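Local coordinates for protein muramoyltetrapeptide carboxypeptidase (Oxalobacter formigenes OXCC13, PDB 6UUK) that probably cleaves the bond before the terminal D-alanine of muramoyl tetrapeptides, as a serine-type LD-carboxypeptidase of the S66 family, at residues G55-A60 and P115-V120; G63-S68 and A122-Y127. All coordinates share one frame; numbering follows the deposited sequence.

Contact 1 of 2, residues G55-A60 and P115-V120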
ATOM      1  N   GLY B  55     -24.821  -3.797  26.233  1.00 31.78           N
ATOM      2  CA  GLY B  55     -25.377  -3.361  24.969  1.00 28.58           C
ATOM      3  C   GLY B  55     -24.319  -3.237  23.888  1.00 28.63           C
ATOM      4  O   GLY B  55     -23.166  -2.891  24.142  1.00 29.38           O
ATOM      5  N   ILE B  56     -24.729  -3.529  22.654  1.00 33.76           N
ATOM      6  CA  ILE B  56     -23.832  -3.503  21.506  1.00 30.85           C
ATOM      7  C   ILE B  56     -24.516  -2.785  20.352  1.00 26.41           C
ATOM      8  O   ILE B  56     -25.745  -2.800  20.226  1.00 34.74           O
ATOM      9  CB  ILE B  56     -23.400  -4.925  21.081  1.00 26.67           C
ATOM     10  CG1 ILE B  56     -24.626  -5.814  20.866  1.00 27.38           C
ATOM     11  CG2 ILE B  56     -22.466  -5.536  22.113  1.00 32.08           C
ATOM     12  CD1 ILE B  56     -24.292  -7.268  20.639  1.00 37.30           C
ATOM     13  N   ALA B  57     -23.707  -2.152  19.506  1.00 19.98           N
ATOM     14  CA  ALA B  57     -24.189  -1.437  18.332  1.00 23.10           C
ATOM     15  C   ALA B  57     -23.482  -1.968  17.094  1.00 22.16           C
ATOM     16  O   ALA B  57     -22.260  -2.151  17.102  1.00 26.07           O
ATOM     17  CB  ALA B  57     -23.960   0.070  18.464  1.00 21.75           C
ATOM     18  N   ILE B  58     -24.250  -2.209  16.035  1.00 26.59           N
ATOM     19  CA  ILE B  58     -23.726  -2.721  14.775  1.00 27.32           C
ATOM     20  C   ILE B  58     -23.669  -1.570  13.780  1.00 32.74           C
ATOM     21  O   ILE B  58     -24.686  -0.919  13.511  1.00 25.77           O
ATOM     22  CB  ILE B  58     -24.584  -3.876  14.237  1.00 30.12           C
ATOM     23  N   ILE B  59     -22.481  -1.317  13.233  1.00 34.75           N
ATOM     24  CA  ILE B  59     -22.260  -0.239  12.279  1.00 31.96           C
ATOM     25  C   ILE B  59     -21.586  -0.815  11.043  1.00 29.45           C
ATOM     26  O   ILE B  59     -20.814  -1.776  11.124  1.00 29.32           O
ATOM     27  CB  ILE B  59     -21.413   0.902  12.892  1.00 38.97           C
ATOM     28  CG1 ILE B  59     -22.068   1.424  14.171  1.00 34.55           C
ATOM     29  CG2 ILE B  59     -21.235   2.045  11.905  1.00 39.24           C
ATOM     30  CD1 ILE B  59     -21.417   2.671  14.721  1.00 44.27           C
ATOM     31  N   ALA B  60     -21.895  -0.228   9.884  1.00 29.57           N
ATOM     32  CA  ALA B  60     -21.312  -0.623   8.606  1.00 29.23           C
ATOM     33  C   ALA B  60     -20.382   0.479   8.111  1.00 31.23           C
ATOM     34  O   ALA B  60     -20.803   1.357   7.344  1.00 29.90           O
ATOM     35  CB  ALA B  60     -22.408  -0.909   7.577  1.00 37.76           C
ATOM     36  N   PRO B 115     -26.810   5.935  25.348  1.00 26.29           N
ATOM     37  CA  PRO B 115     -26.353   5.500  26.678  1.00 27.71           C
ATOM     38  C   PRO B 115     -26.469   4.003  26.908  1.00 28.35           C
ATOM     39  O   PRO B 115     -25.771   3.476  27.783  1.00 26.69           O
ATOM     40  CB  PRO B 115     -27.264   6.278  27.639  1.00 31.69           C
ATOM     41  CG  PRO B 115     -27.820   7.407  26.823  1.00 31.56           C
ATOM     42  CD  PRO B 115     -27.940   6.874  25.431  1.00 30.35           C
ATOM     43  N   ASP B 116     -27.323   3.306  26.165  1.00 31.50           N
ATOM     44  CA  ASP B 116     -27.503   1.870  26.328  1.00 29.42           C
ATOM     45  C   ASP B 116     -26.496   1.050  25.533  1.00 36.98           C
ATOM     46  O   ASP B 116     -26.552  -0.184  25.577  1.00 37.41           O
ATOM     47  CB  ASP B 116     -28.926   1.471  25.924  1.00 37.46           C
ATOM     48  CG  ASP B 116     -29.987   2.240  26.685  1.00 37.63           C
ATOM     49  OD1 ASP B 116     -29.775   2.522  27.883  1.00 36.95           O
ATOM     50  OD2 ASP B 116     -31.033   2.567  26.084  1.00 51.63           O
ATOM     51  N   VAL B 117     -25.582   1.696  24.816  1.00 34.69           N
ATOM     52  CA  VAL B 117     -24.588   1.016  23.995  1.00 24.39           C
ATOM     53  C   VAL B 117     -23.241   1.085  24.700  1.00 25.20           C
ATOM     54  O   VAL B 117     -22.843   2.149  25.192  1.00 27.48           O
ATOM     55  CB  VAL B 117     -24.508   1.636  22.589  1.00 29.98           C
ATOM     56  CG1 VAL B 117     -23.284   1.125  21.847  1.00 22.46           C
ATOM     57  CG2 VAL B 117     -25.775   1.335  21.804  1.00 30.57           C
ATOM     58  N   LYS B 118     -22.543  -0.044  24.753  1.00 27.30           N
ATOM     59  CA  LYS B 118     -21.213  -0.117  25.345  1.00 29.34           C
ATOM     60  C   LYS B 118     -20.153  -0.597  24.369  1.00 30.28           C
ATOM     61  O   LYS B 118     -19.019  -0.112  24.411  1.00 28.65           O
ATOM     62  CB  LYS B 118     -21.236  -1.037  26.575  1.00 27.78           C
ATOM     63  CG  LYS B 118     -19.979  -0.975  27.427  1.00 28.53           C
ATOM     64  CD  LYS B 118     -20.182  -1.694  28.750  1.00 37.26           C
ATOM     65  CE  LYS B 118     -21.346  -1.094  29.525  1.00 37.95           C
ATOM     66  NZ  LYS B 118     -21.583  -1.796  30.817  1.00 30.75           N
ATOM     67  N   ILE B 119     -20.490  -1.531  23.484  1.00 29.20           N
ATOM     68  CA  ILE B 119     -19.571  -2.053  22.480  1.00 23.57           C
ATOM     69  C   ILE B 119     -20.089  -1.661  21.104  1.00 22.44           C
ATOM     70  O   ILE B 119     -21.301  -1.675  20.858  1.00 21.43           O
ATOM     71  CB  ILE B 119     -19.417  -3.582  22.597  1.00 29.43           C
ATOM     72  CG1 ILE B 119     -19.053  -3.975  24.030  1.00 28.16           C
ATOM     73  CG2 ILE B 119     -18.365  -4.099  21.624  1.00 28.63           C
ATOM     74  CD1 ILE B 119     -18.963  -5.469  24.245  1.00 20.32           C
ATOM     75  N   VAL B 120     -19.172  -1.304  20.209  1.00 26.55           N
ATOM     76  CA  VAL B 120     -19.503  -0.933  18.838  1.00 23.93           C
ATOM     77  C   VAL B 120     -18.715  -1.841  17.905  1.00 24.23           C
ATOM     78  O   VAL B 120     -17.478  -1.807  17.896  1.00 33.09           O
ATOM     79  CB  VAL B 120     -19.198   0.546  18.554  1.00 22.14           C
ATOM     80  CG1 VAL B 120     -19.420   0.854  17.086  1.00 22.79           C
ATOM     81  CG2 VAL B 120     -20.062   1.442  19.428  1.00 21.46           C
TER

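Contact 2 of 2, residues G63-S68 and A122-Y127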
ATOM      1  N   GLY B  63     -18.331  -1.997   3.530  1.00 31.03           N
ATOM      2  CA  GLY B  63     -19.281  -2.624   2.638  1.00 33.08           C
ATOM      3  C   GLY B  63     -20.561  -3.042   3.337  1.00 35.18           C
ATOM      4  O   GLY B  63     -20.755  -2.842   4.536  1.00 34.23           O
ATOM      5  N   TYR B  64     -21.453  -3.639   2.553  1.00 34.69           N
ATOM      6  CA  TYR B  64     -22.746  -4.097   3.036  1.00 36.99           C
ATOM      7  C   TYR B  64     -22.748  -5.611   3.211  1.00 33.45           C
ATOM      8  O   TYR B  64     -21.889  -6.326   2.689  1.00 32.23           O
ATOM      9  CB  TYR B  64     -23.872  -3.677   2.081  1.00 32.72           C
ATOM     10  CG  TYR B  64     -23.686  -4.136   0.651  1.00 28.36           C
ATOM     11  CD1 TYR B  64     -24.126  -5.387   0.237  1.00 37.07           C
ATOM     12  CD2 TYR B  64     -23.080  -3.313  -0.288  1.00 29.19           C
ATOM     13  CE1 TYR B  64     -23.958  -5.808  -1.069  1.00 31.16           C
ATOM     14  CE2 TYR B  64     -22.908  -3.725  -1.596  1.00 25.07           C
ATOM     15  CZ  TYR B  64     -23.350  -4.972  -1.981  1.00 32.40           C
ATOM     16  OH  TYR B  64     -23.182  -5.386  -3.282  1.00 26.40           O
ATOM     17  N   VAL B  65     -23.737  -6.088   3.958  1.00 34.57           N
ATOM     18  CA  VAL B  65     -23.915  -7.511   4.236  1.00 29.82           C
ATOM     19  C   VAL B  65     -25.369  -7.865   3.943  1.00 35.50           C
ATOM     20  O   VAL B  65     -26.269  -7.074   4.263  1.00 39.79           O
ATOM     21  CB  VAL B  65     -23.521  -7.844   5.685  1.00 33.33           C
ATOM     22  CG1 VAL B  65     -24.260  -9.075   6.194  1.00 35.03           C
ATOM     23  CG2 VAL B  65     -22.020  -8.055   5.785  1.00 29.84           C
ATOM     24  N   PRO B  66     -25.647  -9.013   3.321  1.00 38.33           N
ATOM     25  CA  PRO B  66     -27.044  -9.397   3.080  1.00 28.42           C
ATOM     26  C   PRO B  66     -27.829  -9.469   4.381  1.00 34.62           C
ATOM     27  O   PRO B  66     -27.327  -9.925   5.411  1.00 32.40           O
ATOM     28  CB  PRO B  66     -26.923 -10.774   2.414  1.00 24.45           C
ATOM     29  CG  PRO B  66     -25.540 -11.252   2.743  1.00 34.04           C
ATOM     30  CD  PRO B  66     -24.702 -10.015   2.804  1.00 41.45           C
ATOM     31  N   ASP B  67     -29.081  -9.002   4.322  1.00 29.10           N
ATOM     32  CA  ASP B  67     -29.904  -8.919   5.525  1.00 26.85           C
ATOM     33  C   ASP B  67     -30.145 -10.290   6.142  1.00 31.66           C
ATOM     34  O   ASP B  67     -30.382 -10.392   7.351  1.00 34.79           O
ATOM     35  CB  ASP B  67     -31.235  -8.239   5.198  1.00 26.88           C
ATOM     36  CG  ASP B  67     -32.114  -8.058   6.419  1.00 35.20           C
ATOM     37  OD1 ASP B  67     -31.739  -7.268   7.312  1.00 32.35           O
ATOM     38  OD2 ASP B  67     -33.181  -8.703   6.487  1.00 40.33           O
ATOM     39  N   SER B  68     -30.084 -11.352   5.336  1.00 31.39           N
ATOM     40  CA  SER B  68     -30.262 -12.698   5.870  1.00 25.44           C
ATOM     41  C   SER B  68     -29.126 -13.075   6.813  1.00 24.30           C
ATOM     42  O   SER B  68     -29.361 -13.681   7.865  1.00 19.89           O
ATOM     43  CB  SER B  68     -30.364 -13.705   4.728  1.00 31.65           C
ATOM     44  OG  SER B  68     -29.210 -13.664   3.906  1.00 37.62           O
ATOM     45  N   ALA B 122     -18.053  -3.403  13.940  1.00 23.88           N
ATOM     46  CA  ALA B 122     -18.144  -3.070  12.528  1.00 21.44           C
ATOM     47  C   ALA B 122     -18.754  -4.226  11.745  1.00 23.65           C
ATOM     48  O   ALA B 122     -18.620  -5.395  12.118  1.00 14.40           O
ATOM     49  CB  ALA B 122     -16.766  -2.727  11.962  1.00 21.04           C
ATOM     50  N   LEU B 123     -19.429  -3.885  10.648  1.00 33.10           N
ATOM     51  CA  LEU B 123     -20.062  -4.904   9.811  1.00 29.19           C
ATOM     52  C   LEU B 123     -19.023  -5.632   8.964  1.00 28.69           C
ATOM     53  O   LEU B 123     -18.736  -6.812   9.187  1.00 27.82           O
ATOM     54  CB  LEU B 123     -21.140  -4.265   8.929  1.00 28.61           C
ATOM     55  CG  LEU B 123     -22.011  -5.231   8.123  1.00 29.62           C
ATOM     56  CD1 LEU B 123     -22.869  -6.080   9.049  1.00 25.87           C
ATOM     57  CD2 LEU B 123     -22.875  -4.482   7.122  1.00 26.42           C
ATOM     58  N   ARG B 124     -18.448  -4.940   7.986  1.00 33.01           N
ATOM     59  CA  ARG B 124     -17.424  -5.500   7.118  1.00 30.75           C
ATOM     60  C   ARG B 124     -16.153  -4.665   7.196  1.00 29.83           C
ATOM     61  O   ARG B 124     -16.116  -3.590   7.802  1.00 27.99           O
ATOM     62  CB  ARG B 124     -17.907  -5.582   5.664  1.00 34.28           C
ATOM     63  CG  ARG B 124     -18.658  -6.856   5.335  1.00 29.06           C
ATOM     64  CD  ARG B 124     -18.597  -7.162   3.848  1.00 24.95           C
ATOM     65  NE  ARG B 124     -19.087  -8.505   3.551  1.00 39.53           N
ATOM     66  CZ  ARG B 124     -18.361  -9.610   3.683  1.00 33.03           C
ATOM     67  NH1 ARG B 124     -17.108  -9.537   4.110  1.00 25.83           N
ATOM     68  NH2 ARG B 124     -18.888 -10.791   3.389  1.00 32.42           N
ATOM     69  N   GLY B 125     -15.102  -5.184   6.568  1.00 37.98           N
ATOM     70  CA  GLY B 125     -13.830  -4.494   6.501  1.00 29.27           C
ATOM     71  C   GLY B 125     -13.218  -4.559   5.118  1.00 29.71           C
ATOM     72  O   GLY B 125     -12.021  -4.826   4.971  1.00 23.90           O
ATOM     73  N   GLY B 126     -14.033  -4.319   4.095  1.00 30.58           N
ATOM     74  CA  GLY B 126     -13.563  -4.363   2.726  1.00 25.29           C
ATOM     75  C   GLY B 126     -13.675  -3.032   2.013  1.00 24.38           C
ATOM     76  O   GLY B 126     -13.981  -2.987   0.818  1.00 34.61           O
ATOM     77  N   TYR B 127     -13.436  -1.945   2.745  1.00 27.95           N
ATOM     78  CA  TYR B 127     -13.464  -0.589   2.196  1.00 29.89           C
ATOM     79  C   TYR B 127     -14.819  -0.259   1.573  1.00 28.94           C
ATOM     80  O   TYR B 127     -15.827  -0.899   1.872  1.00 30.24           O
ATOM     81  CB  TYR B 127     -12.347  -0.410   1.161  1.00 33.65           C
ATOM     82  CG  TYR B 127     -12.113   1.020   0.726  1.00 34.99           C
ATOM     83  CD1 TYR B 127     -11.119   1.790   1.317  1.00 38.44           C
ATOM     84  CD2 TYR B 127     -12.876   1.598  -0.281  1.00 30.55           C
ATOM     85  CE1 TYR B 127     -10.897   3.096   0.921  1.00 31.26           C
ATOM     86  CE2 TYR B 127     -12.662   2.903  -0.683  1.00 24.70           C
ATOM     87  CZ  TYR B 127     -11.671   3.646  -0.078  1.00 22.65           C
ATOM     88  OH  TYR B 127     -11.453   4.945  -0.476  1.00 15.82           O
TER

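Contact 1 of 2, residues G55-A60 and P115-V120
Gly55 O takes two backbone N-H groups where the 115-120 segment turns into its strand. Ile119 N approaches in the plane of the carbonyl at 3.1 Å from Gly55 O. Lys118 N, 3.0 Å from Gly55 O, stands above that plane, 56° out of it, so consecutive N-H groups grip one oxygen from different directions. The third bond runs the other way, from Ala57 N to Ile119 O at 2.8 Å. With these bonds Ile56 pairs with Ile119 and Ala57 with Val120 in parallel register. CA-H...O contacts add to them: Ile56 CA leans on Ile119 O, Val120 CA on Ala57 O, and Gly55 CA lies 3.4 Å from Asp116 O. A side chain on Gly55 would run into that oxygen.

The apolar contacts fall on both faces of the sheet. On one, Ile56 and Ile119 lie side by side, CG2 of Ile56 resting 3.7 Å from CB of Ile119. On the other, the methyl of Ala57 meets CG1 of Val117 at 3.6 Å. Farther along, Ile59 slants across Val120, its CD1 3.6 Å from Val120 CG1; the branch that chi1 of 174° sets anti to the backbone N of Val120 is the one that meets Ile59.

Strand 55-59 is an inner strand of the parallel part of the N-terminal sheet, with 119-122 along one edge and 83-86 along the other, where Ile56 and Ile58 bond to the backbone. Helix 101-111 covers the face of Ala57 and Ile59 through Ile108 and Ala111.

Contact 2 of 2, residues G63-S68 and A122-Y127
Two loops at the C-terminal ends of parallel strands 55-59 and 119-122 meet here beside the predicted active site of the LD-carboxypeptidase N-terminal domain, Val65 packing on Leu123 and Arg124. The first loop leads into helix 67-79, with Pro66 at its N-cap. The second passes the predicted nucleophile Ser152, whose OG is hydrogen-bonded to Gly125 O; the Arg124 side chain lies about 7 Å from that of Ser152.

Leu123 extends toward the first loop with CG anti to the backbone N (chi1 -173°). Its CG touches Val65 CG2 at 3.7 Å, the two side chains crossing obliquely, while CD2 lies against both Val65 CB and the backbone, 3.7 Å from Val65 N and the same distance from Gly63 O. An alanine in place of Leu123 would probably open a gap beside Val65 CB and CG2 and leave the Gly63-Val65 backbone less firmly packed.

Arg124 runs across Val65 at about a right angle, its chain extended from CG to NE. Val65 CG2 sits against the aliphatic part, 3.6 Å from Arg124 CG, so the arginine and Leu123 share one methyl. Gly63 lies close to the second loop, its CA 5.6 Å from that of Arg124.

The second subunit packs against this contact: its Tyr287 stacks on the Tyr64 ring, packs on Arg124, and hydrogen-bonds through OH to Tyr64 O. That same carbonyl oxygen lies in the plane of the Arg124 guanidinium, at its edge, 3.7 Å from Arg124 NE, while Arg124 CD stands 3.6 Å from Tyr64 O.

Contacts 1 and 2 lie one after the other along strands 55-59 and 119-122 and the loops that follow them: 55-60 comes first, then 63-68, then 115-120 and 122-127, so their segments alternate. Their centres are 16 Å apart within the N-terminal domain. Contact 1 joins two neighbouring parallel strands in the sheet, and contact 2 joins the loops those strands run into, one of them opening helix 67-79. The two meet where Leu123 CB lies 3.3 Å from Ile59 O and Leu123 CD2 touches Ala60 CB. The strand pairing thus gives way to loop packing at the C-terminal ends of the strands, beside the predicted nucleophile and the second subunit.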